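Citryl-CoA lyase (Hydrogenobacter thermophilus, PDB 6HXP) probably cleaves citryl-CoA into acetyl-CoA and oxaloacetate, and binds coenzyme A on a scaffold of the citrate synthase family. Local coordinates at residues S32-Y38 against E50-E55; Y38-K42 against E198-D202; A74-S79 against H221-L226. All blocks are in the same frame, centred on the assembly; numbering follows the deposited sequence. Where two conformers were deposited one is given.

Interaction 1: residues S32-Y38 against E50-E55; sequences SFAQAIY and ESRMME
The ring of Tyr38 and the carboxylate of Glu50 lie with their planes 24° apart. Glu50 OE1 meets the ring obliquely, 3.4 Å from Tyr38 CZ, and Met54 CE, in one of two conformers, comes in aslant toward CD2. Tyr38 OH and Glu50 OE1 share a water; their stronger partners are Lys42 and Thr47. The Gln35 amide meets Ser51 at its edge: NE2 donates almost in the amide plane to Ser51 OG at 3.0 Å, nearly straight at 168°, and that hydroxyl also bonds Thr47 O. At its carbonyl end, Gln35 OE1 takes Ser32 N on an in-plane lone pair, while Gln35 N bonds Ser32 OG: a capping box opening helix 33-42. With an alanine in place of Gln35, Ser32 N would probably lose its acceptor and Ser51 OG its donor. Ser32 OG stands between its backbone N and carbonyl carbon (chi1 75°), where it both caps and donates to Glu55 OE2, 2.7 Å away on the syn side. Glu55 OE1 takes a water that bridges to Ala34 N, and also Phe33 N of the second subunit. Donors from the start of helix 33-42 in both subunits thus converge, partly through water, on this carboxylate, probably favouring its ionised form.

Interaction 2: residues Y38-K42 against E198-D202; sequences YLILK and EMGFD
Lys42 passes its chain obliquely across the ring of Phe201, and its atoms from CB outward find one partner after another. Its CB sits 3.7 Å from Phe201 CE1. CG stands anti to the backbone N, and the chain then bends at chi2 (80°), which carries CD over one face of that ring, 4.1 Å from the centroid and offset toward the rim, a CH-pi contact. CE then passes 3.4 Å from Met199 O. A second bend, at chi4, brings NZ to the same carbonyl: Lys42 NZ donates to Met199 O at 2.9 Å, approaching nearly along the C=O axis. NZ also donates to Tyr38 OH at 3.0 Å, one helical turn back, so the ammonium group is held by two oxygens. It stands above the Phe201 ring as well, but too far for more than a weak cation-pi attraction.

Phe201 is gripped from other sides too. Lys42 N and the carbonyl carbon of Leu41 lie at its edge, in the ring plane, and Leu41 CB comes obliquely at CE1. Phe201 also turns its edge to the face of Tyr38 in an offset edge-to-face pair, centroids 5.3 Å apart and planes at 66°. Phe209, on helix 206-228, makes a second edge-to-face pair with Phe201. Met199 SD, in one of two modelled conformers, lies at the edge of the Tyr38 ring, a Met-aromatic contact.

Gly200, with its positive phi, forms the Schellman motif that ends helix 188-198. The contact is a helix C-terminus met by a lysine: the ammonium group binds a carbonyl there, where the helix dipole would be expected to welcome positive charge, while Phe201, the residue after Gly200, packs against the lysine's own helix.

Interaction 3: residues A74-S79 against H221-L226; sequences ARSVAS and HVYEEL
Arg75, Glu224 and Glu225 form a largely buried salt-bridge network between helix 69-79 and helix 206-228 of the citrate synthase family domain; over these segments the axes cross at -35° with a closest approach of 8.8 Å. Arg75 reaches across with its chain bent at chi3 (78°), which lays the guanidinium against the neighbouring helix: His221 O lies over the centre of one face, 3.5 Å above the plane, and the bonds leave from the edge. Arg75 NH1 donates to Glu224 OE1 at 2.8 Å, using the anti lone pair, and its other proton goes to His221 ND1 at 3.0 Å, tilted from the imidazole plane. Glu224 OE1, His221 ND1 and Glu225 OE1 all lie close to the guanidinium plane, which should hold the group against rotation. The partners are themselves positioned: His221 NE2 bonds Asp63, Glu225 OE2 pairs with Lys234, and Glu224 is held by Thr7 and Gly8 of the second subunit, which carries the network into the subunit interface.

Beside the charges, the two alanines of 74-79 pack against larger side chains. Ala74 CB packs on Val222 CG2 at 3.7 Å, and one turn on Ala78 CB is met by Val222 CG1, the CG of Glu225 and Leu226 CD2.

Glu225 receives Arg75 side-on, with both donors on one oxygen and the carboxylate standing nearly perpendicular to the guanidinium, at 81°. Arg75 NE bonds the anti lone pair of Glu225 OE1 at 2.8 Å, whereas Arg75 NH2 reaches that same OE1 at 3.0 Å from above the carboxylate plane.

How the interactions relate
Interactions 1 and 2 are neighbours, centres 10 Å apart, sharing Tyr38 and helix 33-42: the start of that helix meets helix 48-60, its end the loop after helix 188-198. Interaction 3 has its centre 29 Å from that of interaction 1 and 32 Å from that of interaction 2, across the chain's centre from the latter. Along the chain interaction 1 closes before 74-79 begins, while interactions 2 and 3 alternate. Helix 206-228 ties the ends together: its Phe209 packs on Met54 and Phe201, and the helix's later turns build interaction 3. All three touch the second subunit, where Asp202 bonds Tyr223 of that subunit, so the same elements serve the fold and this contact in the four-chain assembly.

Interaction 1: residues S32-Y38 against E50-E55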
loop_
_atom_site.group_PDB
_atom_site.type_symbol
_atom_site.label_atom_id
_atom_site.label_comp_id
_atom_site.label_asym_id
_atom_site.label_seq_id
_atom_site.Cartn_x
_atom_site.Cartn_y
_atom_site.Cartn_z
ATOM N N SER A 32 5.846 -12.138 27.206
ATOM C CA SER A 32 4.832 -12.501 26.225
ATOM C C SER A 32 4.935 -11.500 25.079
ATOM O O SER A 32 5.523 -10.405 25.188
ATOM C CB SER A 32 3.444 -12.405 26.841
ATOM O OG SER A 32 3.010 -11.060 26.983
ATOM N N PHE A 33 4.300 -11.834 23.966
ATOM C CA PHE A 33 4.275 -10.922 22.818
ATOM C C PHE A 33 3.608 -9.593 23.207
ATOM O O PHE A 33 4.134 -8.544 22.900
ATOM C CB PHE A 33 3.587 -11.606 21.655
ATOM C CG PHE A 33 3.546 -10.836 20.366
ATOM C CD1 PHE A 33 4.669 -10.169 19.900
ATOM C CD2 PHE A 33 2.403 -10.833 19.587
ATOM C CE1 PHE A 33 4.645 -9.525 18.659
ATOM C CE2 PHE A 33 2.376 -10.165 18.351
ATOM C CZ PHE A 33 3.496 -9.502 17.920
ATOM N N ALA A 34 2.452 -9.619 23.895
ATOM C CA ALA A 34 1.796 -8.372 24.320
ATOM C C ALA A 34 2.724 -7.550 25.237
ATOM O O ALA A 34 2.738 -6.326 25.152
ATOM C CB ALA A 34 0.490 -8.647 25.033
ATOM N N GLN A 35 3.500 -8.203 26.133
ATOM C CA GLN A 35 4.434 -7.451 26.967
ATOM C C GLN A 35 5.526 -6.810 26.139
ATOM O O GLN A 35 5.909 -5.667 26.420
ATOM C CB GLN A 35 5.076 -8.350 28.023
ATOM C CG GLN A 35 4.089 -8.778 29.086
ATOM C CD GLN A 35 4.706 -9.733 30.055
ATOM O OE1 GLN A 35 5.383 -10.719 29.683
ATOM N NE2 GLN A 35 4.462 -9.467 31.330
ATOM N N ALA A 36 6.059 -7.545 25.154
ATOM C CA ALA A 36 7.077 -6.979 24.247
ATOM C C ALA A 36 6.516 -5.822 23.415
ATOM O O ALA A 36 7.226 -4.845 23.124
ATOM C CB ALA A 36 7.649 -8.066 23.341
ATOM N N ILE A 37 5.232 -5.915 23.039
ATOM C CA ILE A 37 4.583 -4.815 22.340
ATOM C C ILE A 37 4.511 -3.577 23.227
ATOM O O ILE A 37 4.818 -2.470 22.801
ATOM C CB ILE A 37 3.182 -5.264 21.897
ATOM C CG1 ILE A 37 3.324 -6.282 20.746
ATOM C CG2 ILE A 37 2.332 -4.075 21.460
ATOM C CD1 ILE A 37 2.076 -7.108 20.488
ATOM N N TYR A 38 4.105 -3.776 24.473
ATOM C CA TYR A 38 4.052 -2.653 25.398
ATOM C C TYR A 38 5.468 -2.033 25.470
ATOM O O TYR A 38 5.613 -0.810 25.397
ATOM C CB TYR A 38 3.582 -3.095 26.780
ATOM C CG TYR A 38 3.471 -1.924 27.740
ATOM C CD1 TYR A 38 4.599 -1.406 28.384
ATOM C CD2 TYR A 38 2.243 -1.355 28.037
ATOM C CE1 TYR A 38 4.502 -0.326 29.253
ATOM C CE2 TYR A 38 2.143 -0.252 28.894
ATOM C CZ TYR A 38 3.277 0.248 29.511
ATOM O OH TYR A 38 3.204 1.349 30.363
ATOM N N GLU A 50 -0.715 -3.720 33.604
ATOM C CA GLU A 50 -0.615 -3.247 32.218
ATOM C C GLU A 50 -0.501 -4.414 31.261
ATOM O O GLU A 50 -1.059 -4.387 30.160
ATOM C CB GLU A 50 0.617 -2.342 32.061
ATOM C CG GLU A 50 0.470 -0.984 32.733
ATOM C CD GLU A 50 1.760 -0.196 32.891
ATOM O OE1 GLU A 50 2.847 -0.774 32.721
ATOM O OE2 GLU A 50 1.703 0.976 33.309
ATOM N N SER A 51 0.264 -5.424 31.646
ATOM C CA SER A 51 0.483 -6.601 30.790
ATOM C C SER A 51 -0.857 -7.273 30.518
ATOM O O SER A 51 -1.179 -7.560 29.367
ATOM C CB SER A 51 1.396 -7.613 31.473
ATOM O OG SER A 51 2.713 -7.106 31.676
ATOM N N ARG A 52 -1.642 -7.525 31.552
ATOM C CA ARG A 52 -2.948 -8.167 31.378
ATOM C C ARG A 52 -3.890 -7.313 30.552
ATOM O O ARG A 52 -4.650 -7.828 29.713
ATOM C CB ARG A 52 -3.549 -8.441 32.759
ATOM C CG ARG A 52 -2.781 -9.563 33.424
ATOM C CD ARG A 52 -3.213 -9.901 34.832
ATOM N NE ARG A 52 -2.344 -10.945 35.385
ATOM C CZ ARG A 52 -2.710 -11.835 36.301
ATOM N NH1 ARG A 52 -3.945 -11.828 36.789
ATOM N NH2 ARG A 52 -1.841 -12.737 36.741
ATOM N N MET A 53 -3.896 -5.996 30.761
ATOM C CA MET A 53 -4.790 -5.146 29.989
ATOM C C MET A 53 -4.375 -5.098 28.540
ATOM O O MET A 53 -5.224 -5.002 27.656
ATOM C CB MET A 53 -4.893 -3.738 30.584
ATOM C CG MET A 53 -5.612 -3.688 31.891
ATOM S SD MET A 53 -7.251 -4.407 31.897
ATOM C CE MET A 53 -8.021 -3.495 30.692
ATOM N N MET A 54 -3.060 -5.108 28.262
ATOM C CA MET A 54 -2.623 -5.080 26.855
ATOM C C MET A 54 -3.038 -6.379 26.140
ATOM O O MET A 54 -3.491 -6.329 25.000
ATOM C CB MET A 54 -1.100 -4.896 26.799
ATOM C CG MET A 54 -0.534 -4.750 25.398
ATOM S SD MET A 54 -1.186 -3.371 24.373
ATOM C CE MET A 54 -0.003 -2.167 24.767
ATOM N N GLU A 55 -2.896 -7.536 26.794
ATOM C CA GLU A 55 -3.345 -8.796 26.194
ATOM C C GLU A 55 -4.846 -8.665 25.868
ATOM O O GLU A 55 -5.269 -9.011 24.766
ATOM C CB GLU A 55 -3.210 -10.008 27.129
ATOM C CG GLU A 55 -1.803 -10.308 27.674
ATOM C CD GLU A 55 -0.835 -11.097 26.819
ATOM O OE1 GLU A 55 -1.167 -11.326 25.633
ATOM O OE2 GLU A 55 0.307 -11.355 27.290
HETATM O O HOH W 1 0.765 -12.283 23.987
HETATM O O HOH W 2 5.148 0.550 32.711
#

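Interaction 2: residues Y38-K42 against E198-D202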
loop_
_atom_site.group_PDB
_atom_site.type_symbol
_atom_site.label_atom_id
_atom_site.label_comp_id
_atom_site.label_asym_id
_atom_site.label_seq_id
_atom_site.Cartn_x
_atom_site.Cartn_y
_atom_site.Cartn_z
ATOM N N TYR A 38 4.105 -3.776 24.473
ATOM C CA TYR A 38 4.052 -2.653 25.398
ATOM C C TYR A 38 5.468 -2.033 25.470
ATOM O O TYR A 38 5.613 -0.810 25.397
ATOM C CB TYR A 38 3.582 -3.095 26.780
ATOM C CG TYR A 38 3.471 -1.924 27.740
ATOM C CD1 TYR A 38 4.599 -1.406 28.384
ATOM C CD2 TYR A 38 2.243 -1.355 28.037
ATOM C CE1 TYR A 38 4.502 -0.326 29.253
ATOM C CE2 TYR A 38 2.143 -0.252 28.894
ATOM C CZ TYR A 38 3.277 0.248 29.511
ATOM O OH TYR A 38 3.204 1.349 30.363
ATOM N N LEU A 39 6.476 -2.864 25.690
ATOM C CA LEU A 39 7.838 -2.340 25.807
ATOM C C LEU A 39 8.247 -1.535 24.580
ATOM O O LEU A 39 8.801 -0.431 24.724
ATOM C CB LEU A 39 8.801 -3.518 26.007
ATOM C CG LEU A 39 10.291 -3.172 25.911
ATOM C CD1 LEU A 39 10.709 -2.232 27.001
ATOM C CD2 LEU A 39 11.128 -4.446 25.893
ATOM N N ILE A 40 8.054 -2.092 23.362
ATOM C CA ILE A 40 8.570 -1.389 22.209
ATOM C C ILE A 40 7.855 -0.077 21.998
ATOM O O ILE A 40 8.461 0.886 21.534
ATOM C CB ILE A 40 8.612 -2.260 20.964
ATOM C CG1 ILE A 40 9.620 -1.616 19.939
ATOM C CG2 ILE A 40 7.240 -2.515 20.362
ATOM C CD1 ILE A 40 9.933 -2.581 18.820
ATOM N N LEU A 41 6.552 -0.038 22.310
ATOM C CA LEU A 41 5.768 1.189 22.115
ATOM C C LEU A 41 5.991 2.223 23.204
ATOM O O LEU A 41 6.071 3.420 22.915
ATOM C CB LEU A 41 4.293 0.879 22.002
ATOM C CG LEU A 41 3.876 -0.019 20.843
ATOM C CD1 LEU A 41 2.384 -0.276 20.878
ATOM C CD2 LEU A 41 4.327 0.580 19.508
ATOM N N LYS A 42 5.991 1.782 24.473
ATOM C CA LYS A 42 6.123 2.722 25.598
ATOM C C LYS A 42 7.568 3.102 25.881
ATOM O O LYS A 42 7.835 4.205 26.371
ATOM C CB LYS A 42 5.550 2.064 26.875
ATOM C CG LYS A 42 5.433 3.033 28.096
ATOM C CD LYS A 42 4.149 3.930 27.969
ATOM C CE LYS A 42 3.890 4.968 28.992
ATOM N NZ LYS A 42 3.613 4.352 30.309
ATOM N N GLU A 198 -5.104 5.297 30.186
ATOM C CA GLU A 198 -4.787 4.913 31.569
ATOM C C GLU A 198 -3.333 4.444 31.669
ATOM O O GLU A 198 -2.697 4.642 32.727
ATOM C CB GLU A 198 -5.739 3.826 32.072
ATOM C CG GLU A 198 -5.919 3.849 33.576
ATOM C CD GLU A 198 -6.926 4.907 33.968
ATOM O OE1 GLU A 198 -8.141 4.603 33.913
ATOM O OE2 GLU A 198 -6.525 6.080 34.128
ATOM N N MET A 199 -2.817 3.771 30.605
ATOM C CA MET A 199 -1.422 3.305 30.490
ATOM C C MET A 199 -0.435 4.449 30.189
ATOM O O MET A 199 0.761 4.194 30.130
ATOM C CB MET A 199 -1.275 2.264 29.352
ATOM C CG MET A 199 -1.946 0.948 29.615
ATOM S SD MET A 199 -1.974 -0.039 28.134
ATOM C CE MET A 199 -2.813 -1.513 28.686
ATOM N N GLY A 200 -0.914 5.673 29.939
ATOM C CA GLY A 200 -0.052 6.795 29.633
ATOM C C GLY A 200 0.422 6.905 28.193
ATOM O O GLY A 200 1.389 7.632 27.929
ATOM N N PHE A 201 -0.239 6.223 27.242
ATOM C CA PHE A 201 0.135 6.344 25.859
ATOM C C PHE A 201 -0.384 7.626 25.245
ATOM O O PHE A 201 -1.468 8.096 25.586
ATOM C CB PHE A 201 -0.376 5.163 25.041
ATOM C CG PHE A 201 0.436 3.907 25.287
ATOM C CD1 PHE A 201 1.730 3.786 24.780
ATOM C CD2 PHE A 201 -0.124 2.810 25.935
ATOM C CE1 PHE A 201 2.452 2.608 24.931
ATOM C CE2 PHE A 201 0.604 1.622 26.067
ATOM C CZ PHE A 201 1.884 1.541 25.579
ATOM N N ASP A 202 0.385 8.165 24.306
ATOM C CA ASP A 202 0.023 9.347 23.541
ATOM C C ASP A 202 -1.165 9.031 22.630
ATOM O O ASP A 202 -1.230 7.952 22.013
ATOM C CB ASP A 202 1.229 9.746 22.686
ATOM C CG ASP A 202 1.077 10.960 21.784
ATOM O OD1 ASP A 202 0.036 11.661 21.878
ATOM O OD2 ASP A 202 2.003 11.232 21.013
#

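Interaction 3: residues A74-S79 against H221-L226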
loop_
_atom_site.group_PDB
_atom_site.type_symbol
_atom_site.label_atom_id
_atom_site.label_comp_id
_atom_site.label_asym_id
_atom_site.label_seq_id
_atom_site.Cartn_x
_atom_site.Cartn_y
_atom_site.Cartn_z
ATOM N N ALA A 74 -8.220 -6.152 1.552
ATOM C CA ALA A 74 -7.160 -7.166 1.655
ATOM C C ALA A 74 -7.420 -8.363 0.768
ATOM O O ALA A 74 -6.542 -8.845 0.052
ATOM C CB ALA A 74 -7.039 -7.641 3.099
ATOM N N ARG A 75 -8.656 -8.872 0.813
ATOM C CA ARG A 75 -8.993 -10.039 0.024
ATOM C C ARG A 75 -9.083 -9.740 -1.475
ATOM O O ARG A 75 -8.705 -10.576 -2.287
ATOM C CB ARG A 75 -10.299 -10.661 0.543
ATOM C CG ARG A 75 -10.134 -11.174 1.971
ATOM C CD ARG A 75 -11.406 -11.795 2.568
ATOM N NE ARG A 75 -11.535 -13.125 2.021
ATOM C CZ ARG A 75 -11.661 -14.309 2.649
ATOM N NH1 ARG A 75 -11.749 -14.386 4.007
ATOM N NH2 ARG A 75 -11.737 -15.414 1.946
ATOM N N SER A 76 -9.529 -8.548 -1.854
ATOM C CA SER A 76 -9.585 -8.144 -3.268
ATOM C C SER A 76 -8.155 -8.017 -3.811
ATOM O O SER A 76 -7.876 -8.516 -4.901
ATOM C CB SER A 76 -10.336 -6.822 -3.452
ATOM O OG SER A 76 -11.682 -7.004 -3.048
ATOM N N VAL A 77 -7.230 -7.412 -3.067
ATOM C CA VAL A 77 -5.838 -7.358 -3.503
ATOM C C VAL A 77 -5.241 -8.775 -3.626
ATOM O O VAL A 77 -4.590 -9.082 -4.610
ATOM C CB VAL A 77 -5.043 -6.434 -2.582
ATOM C CG1 VAL A 77 -3.549 -6.608 -2.765
ATOM C CG2 VAL A 77 -5.440 -4.986 -2.866
ATOM N N ALA A 78 -5.525 -9.658 -2.661
ATOM C CA ALA A 78 -5.061 -11.028 -2.760
ATOM C C ALA A 78 -5.626 -11.692 -4.026
ATOM O O ALA A 78 -4.888 -12.386 -4.751
ATOM C CB ALA A 78 -5.541 -11.807 -1.541
ATOM N N SER A 79 -6.902 -11.454 -4.316
ATOM C CA SER A 79 -7.588 -12.003 -5.501
ATOM C C SER A 79 -6.911 -11.577 -6.828
ATOM O O SER A 79 -6.981 -12.296 -7.850
ATOM C CB SER A 79 -9.053 -11.594 -5.484
ATOM O OG SER A 79 -9.819 -12.396 -6.395
ATOM N N HIS A 221 -7.520 -13.743 6.851
ATOM C CA HIS A 221 -8.397 -13.476 5.699
ATOM C C HIS A 221 -7.638 -13.594 4.365
ATOM O O HIS A 221 -8.150 -14.176 3.423
ATOM C CB HIS A 221 -9.032 -12.084 5.818
ATOM C CG HIS A 221 -10.218 -12.095 6.713
ATOM N ND1 HIS A 221 -11.471 -12.492 6.263
ATOM C CD2 HIS A 221 -10.298 -11.822 8.050
ATOM C CE1 HIS A 221 -12.265 -12.442 7.334
ATOM N NE2 HIS A 221 -11.603 -12.072 8.438
ATOM N N VAL A 222 -6.444 -13.025 4.299
ATOM C CA VAL A 222 -5.688 -13.092 3.066
ATOM C C VAL A 222 -5.246 -14.515 2.767
ATOM O O VAL A 222 -5.330 -14.987 1.637
ATOM C CB VAL A 222 -4.505 -12.110 3.126
ATOM C CG1 VAL A 222 -3.578 -12.288 1.914
ATOM C CG2 VAL A 222 -5.019 -10.697 3.195
ATOM N N TYR A 223 -4.794 -15.220 3.796
ATOM C CA TYR A 223 -4.399 -16.621 3.604
ATOM C C TYR A 223 -5.617 -17.428 3.105
ATOM O O TYR A 223 -5.499 -18.274 2.219
ATOM C CB TYR A 223 -3.851 -17.194 4.924
ATOM C CG TYR A 223 -3.604 -18.682 4.872
ATOM C CD1 TYR A 223 -2.450 -19.204 4.293
ATOM C CD2 TYR A 223 -4.547 -19.573 5.352
ATOM C CE1 TYR A 223 -2.236 -20.589 4.241
ATOM C CE2 TYR A 223 -4.393 -20.946 5.191
ATOM C CZ TYR A 223 -3.220 -21.444 4.671
ATOM O OH TYR A 223 -3.119 -22.823 4.585
ATOM N N GLU A 224 -6.774 -17.236 3.720
ATOM C CA GLU A 224 -7.973 -17.952 3.305
ATOM C C GLU A 224 -8.316 -17.631 1.846
ATOM O O GLU A 224 -8.598 -18.539 1.044
ATOM C CB GLU A 224 -9.134 -17.617 4.249
ATOM C CG GLU A 224 -10.357 -18.470 3.966
ATOM C CD GLU A 224 -11.497 -18.197 4.912
ATOM O OE1 GLU A 224 -11.917 -17.032 5.028
ATOM O OE2 GLU A 224 -11.959 -19.160 5.575
ATOM N N GLU A 225 -8.236 -16.343 1.458
ATOM C CA GLU A 225 -8.546 -15.985 0.082
ATOM C C GLU A 225 -7.551 -16.681 -0.894
ATOM O O GLU A 225 -7.957 -17.190 -1.938
ATOM C CB GLU A 225 -8.450 -14.472 -0.110
ATOM C CG GLU A 225 -8.965 -13.993 -1.460
ATOM C CD GLU A 225 -10.462 -14.136 -1.660
ATOM O OE1 GLU A 225 -11.212 -14.024 -0.657
ATOM O OE2 GLU A 225 -10.899 -14.334 -2.824
ATOM N N LEU A 226 -6.262 -16.664 -0.564
ATOM C CA LEU A 226 -5.247 -17.243 -1.444
ATOM C C LEU A 226 -5.307 -18.750 -1.581
ATOM O O LEU A 226 -4.872 -19.259 -2.612
ATOM C CB LEU A 226 -3.852 -16.857 -0.966
ATOM C CG LEU A 226 -3.483 -15.372 -1.090
ATOM C CD1 LEU A 226 -2.139 -15.081 -0.421
ATOM C CD2 LEU A 226 -3.462 -14.940 -2.577
HETATM O O HOH W 3 -9.681 -14.769 -5.111
#